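Local atomic coordinates of serine--tRNA ligase, cytoplasmic (Candida albicans, PDB entry 3QO8), a protein that catalyses the ATP-dependent attachment of serine to tRNA(Ser), activating the amino acid as Ser-AMP before passing it to the acceptor end of the tRNA. Residues D33-E38 against K99-K104; K54-V59 against E81-E86; P210-K215 against D239-I244; L267-A272 against F304-P309; L332-V337 against Y352-W357. All coordinates share one frame; numbering follows the deposited sequence.

Contact 1 of 5, residues D33-E38 against K99-K104; sequences DEIIAE and KNLRSK
K104 reaches across from the helix of K99-K104 to the helix of D33-E38, and its side chain changes partners from base to tip. CB packs on the apolar flank of I35, 3.6 Å from I35 CG1, the two side chains running antiparallel alongside each other. Farther out the side chains of K104 and E38 cross at about a right angle, with CD and CE beside the carboxylate and CD 3.6 Å from E38 OE2. The chain runs extended as far as CE, and a turn at chi4 (-59°) places NZ beside E34, where it gives a salt bridge of 2.9 Å to E34 OE1, met nearly along the C-O bond of that oxygen. E38 OE2 stays 4.2 Å from K104 NZ, close enough to add a favourable field, probably, but beyond a salt bridge. The two helices, 30-65 and 74-107, form the long antiparallel coiled-coil arm that type-1 seryl-tRNA synthetases use to bind tRNA; here their local axes come within 9.5 Å at 158°. Deeper in the interface L101 CD1 lies 3.4 Å from I35 O and 3.9 Å from I35 CG2. F7 and V108 also touch I35, and I4 touches L101, extending this apolar layer. E38 OE1 rests 3.5 Å from N100 CB, the carboxylate and amide planes turned 60° apart.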
# COMPACT_ATOMS: atom_id res chain seq x y z
N ASP A 33 37.73 15.64 -8.76
CA ASP A 33 38.92 15.47 -9.58
C ASP A 33 38.83 14.21 -10.45
O ASP A 33 39.21 14.24 -11.63
CB ASP A 33 40.17 15.43 -8.72
CG ASP A 33 40.56 16.80 -8.18
OD1 ASP A 33 40.52 17.78 -8.96
OD2 ASP A 33 40.91 16.89 -6.98
N GLU A 34 38.33 13.12 -9.88
CA GLU A 34 38.18 11.87 -10.63
C GLU A 34 37.24 12.03 -11.80
O GLU A 34 37.49 11.52 -12.90
CB GLU A 34 37.67 10.76 -9.71
CG GLU A 34 38.56 10.53 -8.50
CD GLU A 34 38.06 9.43 -7.59
OE1 GLU A 34 36.99 8.86 -7.88
OE2 GLU A 34 38.74 9.15 -6.58
N ILE A 35 36.14 12.73 -11.56
CA ILE A 35 35.16 12.96 -12.60
C ILE A 35 35.80 13.75 -13.75
O ILE A 35 35.63 13.41 -14.92
CB ILE A 35 33.93 13.68 -12.03
CG1 ILE A 35 33.07 12.68 -11.26
CG2 ILE A 35 33.12 14.35 -13.13
CD1 ILE A 35 32.13 13.29 -10.28
N ILE A 36 36.59 14.76 -13.40
CA ILE A 36 37.27 15.56 -14.42
C ILE A 36 38.26 14.73 -15.23
O ILE A 36 38.34 14.86 -16.45
CB ILE A 36 37.98 16.78 -13.79
CG1 ILE A 36 36.95 17.70 -13.12
CG2 ILE A 36 38.78 17.53 -14.85
CD1 ILE A 36 37.59 18.85 -12.30
N ALA A 37 39.01 13.86 -14.55
CA ALA A 37 40.00 13.04 -15.24
C ALA A 37 39.31 12.11 -16.24
O ALA A 37 39.65 12.08 -17.43
CB ALA A 37 40.83 12.24 -14.24
N GLU A 38 38.32 11.36 -15.75
CA GLU A 38 37.61 10.42 -16.61
C GLU A 38 36.95 11.13 -17.79
O GLU A 38 36.90 10.59 -18.89
CB GLU A 38 36.60 9.62 -15.79
CG GLU A 38 37.25 8.93 -14.59
CD GLU A 38 36.47 7.73 -14.10
OE1 GLU A 38 35.36 7.48 -14.61
OE2 GLU A 38 36.98 7.03 -13.19
N LYS A 99 30.13 5.16 -18.99
CA LYS A 99 29.43 4.47 -17.91
C LYS A 99 30.01 4.84 -16.54
O LYS A 99 29.27 5.16 -15.61
CB LYS A 99 29.50 2.96 -18.13
CG LYS A 99 28.88 2.13 -17.02
CD LYS A 99 28.90 0.64 -17.38
CE LYS A 99 28.49 -0.22 -16.19
NZ LYS A 99 27.09 0.02 -15.76
N ASN A 100 31.33 4.77 -16.43
CA ASN A 100 31.99 5.05 -15.16
C ASN A 100 31.93 6.52 -14.81
O ASN A 100 31.88 6.89 -13.64
CB ASN A 100 33.45 4.57 -15.18
CG ASN A 100 33.56 3.06 -15.28
OD1 ASN A 100 32.60 2.33 -15.00
ND2 ASN A 100 34.74 2.58 -15.67
N LEU A 101 31.94 7.37 -15.83
CA LEU A 101 31.84 8.80 -15.62
C LEU A 101 30.47 9.12 -15.02
O LEU A 101 30.38 9.75 -13.97
CB LEU A 101 32.07 9.56 -16.92
CG LEU A 101 31.81 11.06 -16.92
CD1 LEU A 101 32.82 11.77 -16.04
CD2 LEU A 101 31.88 11.57 -18.34
N ARG A 102 29.41 8.65 -15.65
CA ARG A 102 28.07 8.93 -15.14
C ARG A 102 27.83 8.32 -13.76
O ARG A 102 27.11 8.89 -12.93
CB ARG A 102 27.00 8.50 -16.15
CG ARG A 102 27.15 9.23 -17.48
CD ARG A 102 26.11 8.81 -18.50
NE ARG A 102 26.34 9.50 -19.77
CZ ARG A 102 25.84 10.69 -20.08
NH1 ARG A 102 25.07 11.34 -19.21
NH2 ARG A 102 26.10 11.24 -21.26
N SER A 103 28.44 7.17 -13.51
CA SER A 103 28.33 6.51 -12.21
C SER A 103 28.93 7.38 -11.12
O SER A 103 28.38 7.48 -10.02
CB SER A 103 29.06 5.17 -12.24
OG SER A 103 29.28 4.69 -10.93
N LYS A 104 30.06 8.01 -11.43
CA LYS A 104 30.72 8.89 -10.48
C LYS A 104 29.92 10.16 -10.28
O LYS A 104 29.69 10.58 -9.15
CB LYS A 104 32.14 9.21 -10.93
CG LYS A 104 33.12 8.07 -10.72
CD LYS A 104 34.55 8.50 -10.96
CE LYS A 104 35.53 7.37 -10.68
NZ LYS A 104 35.42 6.87 -9.28

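Contact 2 of 5, residues K54-V59 against E81-E86; sequences KKLNSV and EKLSNE
L83 overlaps three residues of K54-V59 at once, its branches shared out among them. CB lies 3.5 Å from L56 CD2, the two leucine side chains lying alongside each other with opposite directions. Chi1 (-73°) sets CG anti to the carbonyl carbon, and chi2 (166°) then directs the methyls: CD1 sits 3.8 Å from K55 CB and 3.9 Å from V59 CG2, while CD2 lies against the aliphatic stem of K55, 3.8 Å from its CD. The stem of K55 crosses L83 at about a right angle, and its ammonium end turns off from the leucine. Helices 30-65 and 74-107 are antiparallel here, at 155°, in the coiled-coil arm of the tRNA-binding N-terminal domain. Charges keep to the flank: K82 NZ bridges to E86 OE2 within its own helix at 2.8 Å, and E86 OE1 bonds with H52 of the facing helix. Between these two segments, then, cohesion is apolar and comes from methyl and methylene contacts around one leucine.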
# COMPACT_ATOMS: atom_id res chain seq x y z
N LYS A 54 37.24 9.02 -39.86
CA LYS A 54 37.83 9.77 -40.97
C LYS A 54 38.78 8.89 -41.80
O LYS A 54 38.68 8.85 -43.03
CB LYS A 54 38.52 11.04 -40.47
CG LYS A 54 37.56 12.07 -39.87
CD LYS A 54 38.25 13.41 -39.63
CE LYS A 54 39.13 13.40 -38.38
NZ LYS A 54 38.39 13.77 -37.12
N LYS A 55 39.68 8.17 -41.13
CA LYS A 55 40.59 7.26 -41.82
C LYS A 55 39.84 6.16 -42.56
O LYS A 55 40.13 5.86 -43.72
CB LYS A 55 41.61 6.64 -40.86
CG LYS A 55 42.70 7.59 -40.37
CD LYS A 55 43.78 6.84 -39.60
CE LYS A 55 44.87 7.76 -39.08
NZ LYS A 55 44.37 8.67 -38.00
N LEU A 56 38.87 5.54 -41.89
CA LEU A 56 38.07 4.49 -42.51
C LEU A 56 37.35 4.97 -43.77
O LEU A 56 37.39 4.31 -44.80
CB LEU A 56 37.06 3.90 -41.53
CG LEU A 56 37.63 2.95 -40.47
CD1 LEU A 56 36.61 2.72 -39.36
CD2 LEU A 56 38.04 1.64 -41.10
N ASN A 57 36.71 6.13 -43.68
CA ASN A 57 36.03 6.71 -44.84
C ASN A 57 37.01 6.98 -45.97
O ASN A 57 36.71 6.72 -47.13
CB ASN A 57 35.29 8.00 -44.45
CG ASN A 57 33.99 7.72 -43.72
OD1 ASN A 57 33.39 6.66 -43.89
ND2 ASN A 57 33.55 8.67 -42.89
N SER A 58 38.18 7.50 -45.62
CA SER A 58 39.22 7.76 -46.59
C SER A 58 39.67 6.47 -47.27
O SER A 58 39.85 6.42 -48.48
CB SER A 58 40.41 8.44 -45.91
OG SER A 58 41.33 8.95 -46.85
N VAL A 59 39.83 5.42 -46.47
CA VAL A 59 40.36 4.15 -46.95
C VAL A 59 39.39 3.39 -47.86
O VAL A 59 39.77 2.95 -48.94
CB VAL A 59 40.80 3.25 -45.78
CG1 VAL A 59 40.96 1.82 -46.23
CG2 VAL A 59 42.11 3.77 -45.18
N GLU A 81 40.86 -3.49 -42.22
CA GLU A 81 40.63 -4.46 -41.15
C GLU A 81 41.35 -4.02 -39.88
O GLU A 81 40.84 -4.21 -38.78
CB GLU A 81 41.07 -5.87 -41.56
CG GLU A 81 40.10 -6.57 -42.49
CD GLU A 81 40.70 -7.81 -43.13
OE1 GLU A 81 40.14 -8.30 -44.14
OE2 GLU A 81 41.73 -8.31 -42.62
N LYS A 82 42.54 -3.45 -40.03
CA LYS A 82 43.28 -2.92 -38.89
C LYS A 82 42.52 -1.78 -38.22
O LYS A 82 42.24 -1.83 -37.02
CB LYS A 82 44.67 -2.44 -39.35
CG LYS A 82 45.48 -1.70 -38.31
CD LYS A 82 46.82 -1.27 -38.88
CE LYS A 82 47.62 -0.44 -37.89
NZ LYS A 82 46.94 0.86 -37.58
N LEU A 83 42.19 -0.76 -38.99
CA LEU A 83 41.48 0.40 -38.46
C LEU A 83 40.16 -0.03 -37.83
O LEU A 83 39.77 0.48 -36.79
CB LEU A 83 41.23 1.43 -39.57
CG LEU A 83 42.44 2.23 -40.05
CD1 LEU A 83 42.12 2.95 -41.34
CD2 LEU A 83 42.88 3.22 -38.97
N SER A 84 39.49 -0.99 -38.46
CA SER A 84 38.22 -1.48 -37.95
C SER A 84 38.38 -2.18 -36.61
O SER A 84 37.61 -1.95 -35.68
CB SER A 84 37.55 -2.41 -38.96
OG SER A 84 36.40 -2.98 -38.37
N ASN A 85 39.39 -3.04 -36.50
CA ASN A 85 39.66 -3.71 -35.23
C ASN A 85 39.99 -2.73 -34.11
O ASN A 85 39.56 -2.91 -32.96
CB ASN A 85 40.76 -4.76 -35.39
CG ASN A 85 40.29 -5.97 -36.16
OD1 ASN A 85 39.12 -6.34 -36.09
ND2 ASN A 85 41.19 -6.59 -36.92
N GLU A 86 40.74 -1.68 -34.44
CA GLU A 86 41.06 -0.63 -33.46
C GLU A 86 39.79 0.11 -33.05
O GLU A 86 39.58 0.40 -31.87
CB GLU A 86 42.07 0.35 -34.04
CG GLU A 86 43.46 -0.23 -34.19
CD GLU A 86 44.39 0.67 -34.96
OE1 GLU A 86 43.96 1.78 -35.33
OE2 GLU A 86 45.55 0.27 -35.21

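Contact 3 of 5, residues P210-K215 against D239-I244; sequences PVMMNK and DEKYLI
M212 and L243 lie side by side and point the same way, M212 CG 3.9 Å from L243 CD2. On the other face M213 crosses I244 at about a right angle, its CG 3.8 Å from I244 CG2. In I244, chi1 (69°) puts CG1 between the backbone N and the carbonyl carbon; chi2 (177°) then carries CD1 to 3.5 Å from P210 O, a buried oxygen with no partner in the model. Strands 212-214 and 239-243 belong to a three-stranded antiparallel sheet of the catalytic core, 239-243 in the middle. M213 and Y242 are its hydrogen-bonded pair here, and the bond from Y242 N to M213 O, at 3.0 Å, is the straighter of the two, 171° at the hydrogen. I244 N bonds to V211 O at 2.9 Å. N214 and K241 also run side by side, K241 NZ giving a 3.0 Å bond to N214 OD1 and another to the carbonyl oxygen of V173 of the second subunit. M212 packs on L243 of that subunit, which brings this edge of the sheet into the dimer interface. K215 crosses E240 obliquely, its NZ coming to E240 OE1 from above the carboxylate plane, 3.1 Å away, in a salt bridge.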
# COMPACT_ATOMS: atom_id res chain seq x y z
N PRO A 210 0.39 5.97 -7.48
CA PRO A 210 0.51 4.53 -7.22
C PRO A 210 1.62 4.31 -6.20
O PRO A 210 2.54 5.12 -6.12
CB PRO A 210 0.92 3.97 -8.58
CG PRO A 210 1.61 5.11 -9.27
CD PRO A 210 0.89 6.34 -8.82
N VAL A 211 1.52 3.25 -5.40
CA VAL A 211 2.52 3.02 -4.36
C VAL A 211 3.58 2.01 -4.76
O VAL A 211 4.47 1.67 -3.96
CB VAL A 211 1.88 2.57 -3.03
CG1 VAL A 211 0.99 3.67 -2.49
CG2 VAL A 211 1.10 1.27 -3.21
N MET A 212 3.49 1.51 -5.99
CA MET A 212 4.54 0.68 -6.58
C MET A 212 5.18 1.41 -7.75
O MET A 212 4.50 2.13 -8.48
CB MET A 212 3.96 -0.64 -7.09
CG MET A 212 3.48 -1.56 -6.01
SD MET A 212 3.00 -3.15 -6.68
CE MET A 212 2.26 -3.90 -5.22
N MET A 213 6.48 1.22 -7.92
CA MET A 213 7.21 1.83 -9.03
C MET A 213 8.14 0.82 -9.65
O MET A 213 8.70 -0.02 -8.94
CB MET A 213 8.03 3.03 -8.57
CG MET A 213 7.25 4.31 -8.43
SD MET A 213 8.33 5.71 -8.02
CE MET A 213 9.21 6.06 -9.53
N ASN A 214 8.30 0.90 -10.97
CA ASN A 214 9.30 0.11 -11.66
C ASN A 214 10.67 0.49 -11.13
O ASN A 214 10.89 1.65 -10.77
CB ASN A 214 9.25 0.36 -13.17
CG ASN A 214 8.04 -0.30 -13.83
OD1 ASN A 214 7.62 -1.39 -13.43
ND2 ASN A 214 7.47 0.37 -14.82
N LYS A 215 11.59 -0.46 -11.08
CA LYS A 215 12.93 -0.22 -10.55
C LYS A 215 13.68 0.86 -11.32
O LYS A 215 14.29 1.75 -10.73
CB LYS A 215 13.74 -1.52 -10.53
CG LYS A 215 13.13 -2.61 -9.65
CD LYS A 215 14.12 -3.73 -9.36
CE LYS A 215 14.40 -4.59 -10.59
NZ LYS A 215 15.28 -5.75 -10.26
N ASP A 239 9.13 -10.67 -11.92
CA ASP A 239 9.53 -9.26 -11.92
C ASP A 239 9.61 -8.71 -10.49
O ASP A 239 9.14 -9.34 -9.54
CB ASP A 239 8.56 -8.41 -12.75
CG ASP A 239 8.48 -8.85 -14.20
OD1 ASP A 239 9.51 -8.79 -14.90
OD2 ASP A 239 7.38 -9.24 -14.64
N GLU A 240 10.22 -7.54 -10.36
CA GLU A 240 10.31 -6.87 -9.08
C GLU A 240 9.92 -5.41 -9.26
O GLU A 240 10.18 -4.82 -10.31
CB GLU A 240 11.73 -6.95 -8.53
CG GLU A 240 12.23 -8.37 -8.30
CD GLU A 240 13.70 -8.42 -7.90
OE1 GLU A 240 14.32 -7.34 -7.77
OE2 GLU A 240 14.23 -9.54 -7.73
N LYS A 241 9.29 -4.85 -8.24
CA LYS A 241 9.00 -3.43 -8.18
C LYS A 241 9.41 -2.96 -6.78
O LYS A 241 9.77 -3.76 -5.93
CB LYS A 241 7.51 -3.15 -8.45
CG LYS A 241 6.99 -3.75 -9.79
CD LYS A 241 5.54 -3.36 -10.03
CE LYS A 241 5.00 -4.02 -11.32
NZ LYS A 241 5.73 -3.60 -12.55
N TYR A 242 9.36 -1.66 -6.55
CA TYR A 242 9.55 -1.13 -5.20
C TYR A 242 8.27 -0.48 -4.70
O TYR A 242 7.54 0.12 -5.48
CB TYR A 242 10.69 -0.12 -5.20
CG TYR A 242 12.05 -0.76 -5.38
CD1 TYR A 242 12.80 -1.15 -4.29
CD2 TYR A 242 12.56 -0.99 -6.65
CE1 TYR A 242 14.03 -1.74 -4.45
CE2 TYR A 242 13.80 -1.59 -6.82
CZ TYR A 242 14.53 -1.96 -5.72
OH TYR A 242 15.76 -2.56 -5.88
N LEU A 243 8.02 -0.59 -3.41
CA LEU A 243 7.03 0.26 -2.76
C LEU A 243 7.63 1.65 -2.52
O LEU A 243 8.81 1.77 -2.17
CB LEU A 243 6.59 -0.36 -1.43
CG LEU A 243 5.69 -1.59 -1.58
CD1 LEU A 243 5.41 -2.18 -0.20
CD2 LEU A 243 4.39 -1.20 -2.27
N ILE A 244 6.82 2.69 -2.70
CA ILE A 244 7.32 4.05 -2.55
C ILE A 244 7.45 4.45 -1.08
O ILE A 244 6.69 3.99 -0.25
CB ILE A 244 6.43 5.08 -3.29
CG1 ILE A 244 5.06 5.22 -2.61
CG2 ILE A 244 6.30 4.68 -4.80
CD1 ILE A 244 4.13 6.28 -3.25
O HOH W 1 10.76 -3.04 -11.85

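Contact 4 of 5, residues L267-A272 against F304-P309; sequences LPVRYA and FVLTEP
V269 with L306 and Y271 with F304 are the hydrogen-bonded antiparallel pairs between L267-A272 and F304-P309, the shortest bond running from Y271 N to F304 O at 2.7 Å and 172°. Strands 269-278 and 297-307 are antiparallel neighbours in the large, mostly antiparallel sheet of the class II core, and F304 lies near E248 and E302, which probably bind serine, as in related enzymes. Apolar contacts flank the backbone bonds. R270 and V305 lie side by side, R270 CG 3.9 Å from V305 CG1, while on the opposite face Y271 CE2 meets L306 CD1 at 4.2 Å. L267 adds CD2, 4.3 Å from L306 CB. Within L267-A272, P268, preceded by a cis peptide, supports R270 by packing CG 3.6 Å above the centre of one guanidinium face. Two polar ends find partners elsewhere, R270 NE in E315 and Y271 OH in H255. The main chain thus pairs the strands, while the polar ends of R270 and Y271 turn to neighbouring elements.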
# COMPACT_ATOMS: atom_id res chain seq x y z
N LEU A 267 4.06 26.99 -16.21
CA LEU A 267 4.55 26.78 -14.85
C LEU A 267 4.19 27.99 -14.01
O LEU A 267 3.98 29.08 -14.54
CB LEU A 267 6.07 26.58 -14.88
CG LEU A 267 6.59 25.38 -15.67
CD1 LEU A 267 8.11 25.41 -15.77
CD2 LEU A 267 6.11 24.09 -14.99
N PRO A 268 4.14 27.82 -12.67
CA PRO A 268 4.44 26.57 -11.96
C PRO A 268 3.31 25.56 -12.05
O PRO A 268 2.15 25.93 -12.22
CB PRO A 268 4.58 27.04 -10.51
CG PRO A 268 3.62 28.17 -10.42
CD PRO A 268 3.77 28.90 -11.74
N VAL A 269 3.65 24.29 -11.94
CA VAL A 269 2.66 23.23 -11.80
C VAL A 269 2.75 22.71 -10.37
O VAL A 269 3.82 22.33 -9.91
CB VAL A 269 2.94 22.08 -12.78
CG1 VAL A 269 2.18 20.85 -12.39
CG2 VAL A 269 2.62 22.50 -14.22
N ARG A 270 1.63 22.72 -9.66
CA ARG A 270 1.62 22.35 -8.25
C ARG A 270 0.71 21.15 -8.00
O ARG A 270 -0.47 21.19 -8.35
CB ARG A 270 1.16 23.53 -7.41
CG ARG A 270 2.00 24.82 -7.62
CD ARG A 270 1.61 25.89 -6.61
NE ARG A 270 2.52 27.05 -6.62
CZ ARG A 270 2.19 28.26 -7.05
NH1 ARG A 270 0.96 28.48 -7.50
NH2 ARG A 270 3.07 29.25 -7.02
N TYR A 271 1.26 20.09 -7.41
CA TYR A 271 0.47 18.89 -7.10
C TYR A 271 0.31 18.69 -5.58
O TYR A 271 1.27 18.82 -4.82
CB TYR A 271 1.12 17.64 -7.69
CG TYR A 271 1.10 17.65 -9.20
CD1 TYR A 271 -0.10 17.58 -9.90
CD2 TYR A 271 2.28 17.75 -9.92
CE1 TYR A 271 -0.13 17.60 -11.31
CE2 TYR A 271 2.26 17.77 -11.31
CZ TYR A 271 1.06 17.69 -11.99
OH TYR A 271 1.05 17.72 -13.37
N ALA A 272 -0.92 18.40 -5.18
CA ALA A 272 -1.22 17.94 -3.84
C ALA A 272 -1.22 16.41 -3.91
O ALA A 272 -2.24 15.78 -4.23
CB ALA A 272 -2.58 18.46 -3.40
N PHE A 304 4.08 18.96 -4.24
CA PHE A 304 5.14 18.77 -5.23
C PHE A 304 4.97 19.81 -6.32
O PHE A 304 3.89 19.95 -6.90
CB PHE A 304 5.15 17.35 -5.84
CG PHE A 304 6.37 17.11 -6.72
CD1 PHE A 304 7.53 16.57 -6.18
CD2 PHE A 304 6.36 17.50 -8.05
CE1 PHE A 304 8.65 16.37 -6.98
CE2 PHE A 304 7.49 17.31 -8.85
CZ PHE A 304 8.63 16.76 -8.32
N VAL A 305 6.04 20.54 -6.59
CA VAL A 305 5.96 21.69 -7.47
C VAL A 305 7.11 21.71 -8.47
O VAL A 305 8.24 21.41 -8.12
CB VAL A 305 5.99 23.02 -6.67
CG1 VAL A 305 5.85 24.21 -7.62
CG2 VAL A 305 4.90 23.03 -5.62
N LEU A 306 6.78 22.05 -9.71
CA LEU A 306 7.77 22.29 -10.74
C LEU A 306 7.66 23.76 -11.11
O LEU A 306 6.56 24.28 -11.29
CB LEU A 306 7.48 21.42 -11.97
CG LEU A 306 7.46 19.90 -11.83
CD1 LEU A 306 6.15 19.44 -11.21
CD2 LEU A 306 7.60 19.23 -13.20
N THR A 307 8.80 24.43 -11.21
CA THR A 307 8.84 25.84 -11.53
C THR A 307 9.98 26.11 -12.50
O THR A 307 10.83 25.25 -12.73
CB THR A 307 9.19 26.71 -10.28
OG1 THR A 307 10.59 26.58 -10.00
CG2 THR A 307 8.40 26.28 -9.05
N GLU A 308 10.01 27.33 -13.02
CA GLU A 308 11.17 27.81 -13.76
C GLU A 308 12.36 27.93 -12.81
O GLU A 308 12.19 28.24 -11.63
CB GLU A 308 10.88 29.17 -14.38
CG GLU A 308 9.65 29.20 -15.25
CD GLU A 308 9.56 30.48 -16.05
OE1 GLU A 308 8.55 31.20 -15.92
OE2 GLU A 308 10.50 30.76 -16.83
N PRO A 309 13.56 27.67 -13.33
CA PRO A 309 14.78 27.78 -12.51
C PRO A 309 14.84 29.10 -11.74
O PRO A 309 15.26 29.14 -10.59
CB PRO A 309 15.90 27.69 -13.54
CG PRO A 309 15.32 26.83 -14.63
CD PRO A 309 13.85 27.15 -14.69

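Contact 5 of 5, residues L332-V337 against Y352-W357; sequences LPYRVV and YDLEAW
R335 and V337 pair with E355 and D353 through antiparallel hydrogen bonds, and W357 N extends the ladder to P333 O at 2.8 Å, the strand axes running at 157°. Among the side chains, R335 grips E355 side-on: NE and NH2 both donate to OE1, at 2.7 and 2.9 Å. The oxygen lies only 2° out of the guanidinium plane, NE meeting it nearly along the C-O bond and NH2 using its syn lone pair. R335 CG takes the place between the backbone N and the carbonyl carbon (chi1 60°), and the chain is extended from there to NE. V337 crosses E355 at about a right angle and sets CG2 3.9 Å from E355 CD, lining the carboxylate with a methyl group. On the opposite face L354 CD1 lies over the ring of Y334, 3.9 Å from the centroid in a CH-pi contact, while L354 CD2 touches Y334 CB at 3.6 Å. V336 CG1 makes an apolar contact with Y352 CD2 at 3.6 Å. The hairpin of strands 334-338 and 350-358 belongs to the large sheet of the class II catalytic core. One face is mainly apolar and aromatic, with the Y334 hydroxyl bonded to Q328. The other carries a partly exposed ion pair and D353, a second-shell carboxylate whose OD1 bonds to S369 and so probably helps position this first-shell ligand of the magnesium ion.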
# COMPACT_ATOMS: atom_id res chain seq x y z
N LEU A 332 -1.27 24.09 16.27
CA LEU A 332 -0.13 23.32 16.79
C LEU A 332 1.12 24.20 16.82
O LEU A 332 1.53 24.71 15.78
CB LEU A 332 0.10 22.05 15.94
CG LEU A 332 -1.09 21.09 15.82
CD1 LEU A 332 -0.83 19.92 14.87
CD2 LEU A 332 -1.51 20.57 17.20
N PRO A 333 1.73 24.38 18.02
CA PRO A 333 2.93 25.22 18.10
C PRO A 333 4.05 24.54 17.32
O PRO A 333 4.09 23.32 17.31
CB PRO A 333 3.30 25.21 19.60
CG PRO A 333 2.13 24.60 20.31
CD PRO A 333 1.42 23.73 19.31
N TYR A 334 4.92 25.31 16.68
CA TYR A 334 6.01 24.70 15.91
C TYR A 334 7.19 25.64 15.80
O TYR A 334 7.09 26.81 16.16
CB TYR A 334 5.53 24.29 14.51
CG TYR A 334 5.07 25.48 13.68
CD1 TYR A 334 5.99 26.29 13.02
CD2 TYR A 334 3.72 25.80 13.57
CE1 TYR A 334 5.57 27.40 12.28
CE2 TYR A 334 3.29 26.91 12.83
CZ TYR A 334 4.23 27.71 12.20
OH TYR A 334 3.81 28.79 11.47
N ARG A 335 8.30 25.12 15.30
CA ARG A 335 9.39 25.96 14.84
C ARG A 335 9.81 25.49 13.45
O ARG A 335 9.64 24.32 13.11
CB ARG A 335 10.59 25.89 15.79
CG ARG A 335 11.17 24.49 15.97
CD ARG A 335 12.43 24.53 16.88
NE ARG A 335 13.11 23.24 16.92
CZ ARG A 335 14.00 22.88 17.84
NH1 ARG A 335 14.33 23.71 18.82
NH2 ARG A 335 14.57 21.68 17.79
N VAL A 336 10.34 26.41 12.66
CA VAL A 336 10.93 26.07 11.35
C VAL A 336 12.45 26.19 11.46
O VAL A 336 12.97 27.22 11.94
CB VAL A 336 10.41 27.01 10.27
CG1 VAL A 336 11.07 26.70 8.91
CG2 VAL A 336 8.89 26.90 10.15
N VAL A 337 13.15 25.15 11.04
CA VAL A 337 14.61 25.13 11.15
C VAL A 337 15.29 24.87 9.82
O VAL A 337 14.84 24.06 9.02
CB VAL A 337 15.09 24.08 12.19
CG1 VAL A 337 14.53 24.41 13.58
CG2 VAL A 337 14.67 22.67 11.79
N TYR A 352 14.22 23.01 4.76
CA TYR A 352 13.65 23.50 6.02
C TYR A 352 12.80 22.40 6.59
O TYR A 352 12.04 21.77 5.86
CB TYR A 352 12.72 24.69 5.81
CG TYR A 352 13.37 26.06 5.71
CD1 TYR A 352 14.74 26.22 5.69
CD2 TYR A 352 12.57 27.20 5.63
CE1 TYR A 352 15.31 27.48 5.59
CE2 TYR A 352 13.13 28.45 5.53
CZ TYR A 352 14.49 28.59 5.51
OH TYR A 352 15.01 29.85 5.41
N ASP A 353 12.89 22.18 7.90
CA ASP A 353 11.95 21.28 8.55
C ASP A 353 11.02 22.11 9.42
O ASP A 353 11.43 23.11 10.02
CB ASP A 353 12.68 20.25 9.43
CG ASP A 353 13.31 19.11 8.62
OD1 ASP A 353 13.31 19.17 7.37
OD2 ASP A 353 13.83 18.17 9.26
N LEU A 354 9.75 21.71 9.47
CA LEU A 354 8.84 22.25 10.46
C LEU A 354 8.77 21.16 11.52
O LEU A 354 8.48 20.00 11.23
CB LEU A 354 7.46 22.55 9.87
CG LEU A 354 6.45 23.20 10.83
CD1 LEU A 354 5.49 24.13 10.10
CD2 LEU A 354 5.68 22.17 11.64
N GLU A 355 9.09 21.54 12.75
CA GLU A 355 9.08 20.64 13.89
C GLU A 355 8.04 21.16 14.87
O GLU A 355 8.12 22.31 15.32
CB GLU A 355 10.46 20.60 14.56
CG GLU A 355 11.63 20.31 13.62
CD GLU A 355 12.96 20.33 14.36
OE1 GLU A 355 13.09 21.10 15.33
OE2 GLU A 355 13.87 19.56 13.99
N ALA A 356 7.06 20.33 15.19
CA ALA A 356 5.94 20.76 16.01
C ALA A 356 6.21 20.40 17.46
O ALA A 356 6.93 19.45 17.74
CB ALA A 356 4.64 20.09 15.54
N TRP A 357 5.63 21.17 18.37
CA TRP A 357 5.81 20.93 19.79
C TRP A 357 4.98 19.75 20.27
O TRP A 357 3.76 19.73 20.08
CB TRP A 357 5.45 22.19 20.58
CG TRP A 357 5.65 22.07 22.07
CD1 TRP A 357 4.68 22.03 23.04
CD2 TRP A 357 6.91 21.98 22.76
NE1 TRP A 357 5.27 21.93 24.30
CE2 TRP A 357 6.63 21.89 24.14
CE3 TRP A 357 8.25 21.97 22.34
CZ2 TRP A 357 7.64 21.79 25.10
CZ3 TRP A 357 9.25 21.88 23.29
CH2 TRP A 357 8.94 21.79 24.66

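Contacts 1 and 2 hold the same two helices, 30-65 and 74-107, with centres 29 Å apart along the arm, contact 2 nested within the loop that contact 1 closes. Both are carried mainly by side chains, but contact 1, near the body and partly buried, adds an ion pair to its apolar layer, whereas contact 2 is a buried hydrocarbon meeting on the thin arm. Contacts 3, 4 and 5 are antiparallel strand pairs whose main chains do the joining. Contacts 4 and 5 are buried in one large sheet; contact 3, partly buried, belongs to a separate small sheet and meets the second subunit. Charged groups bridge the two segments in contacts 3 and 5, but turn to neighbouring elements in contact 4.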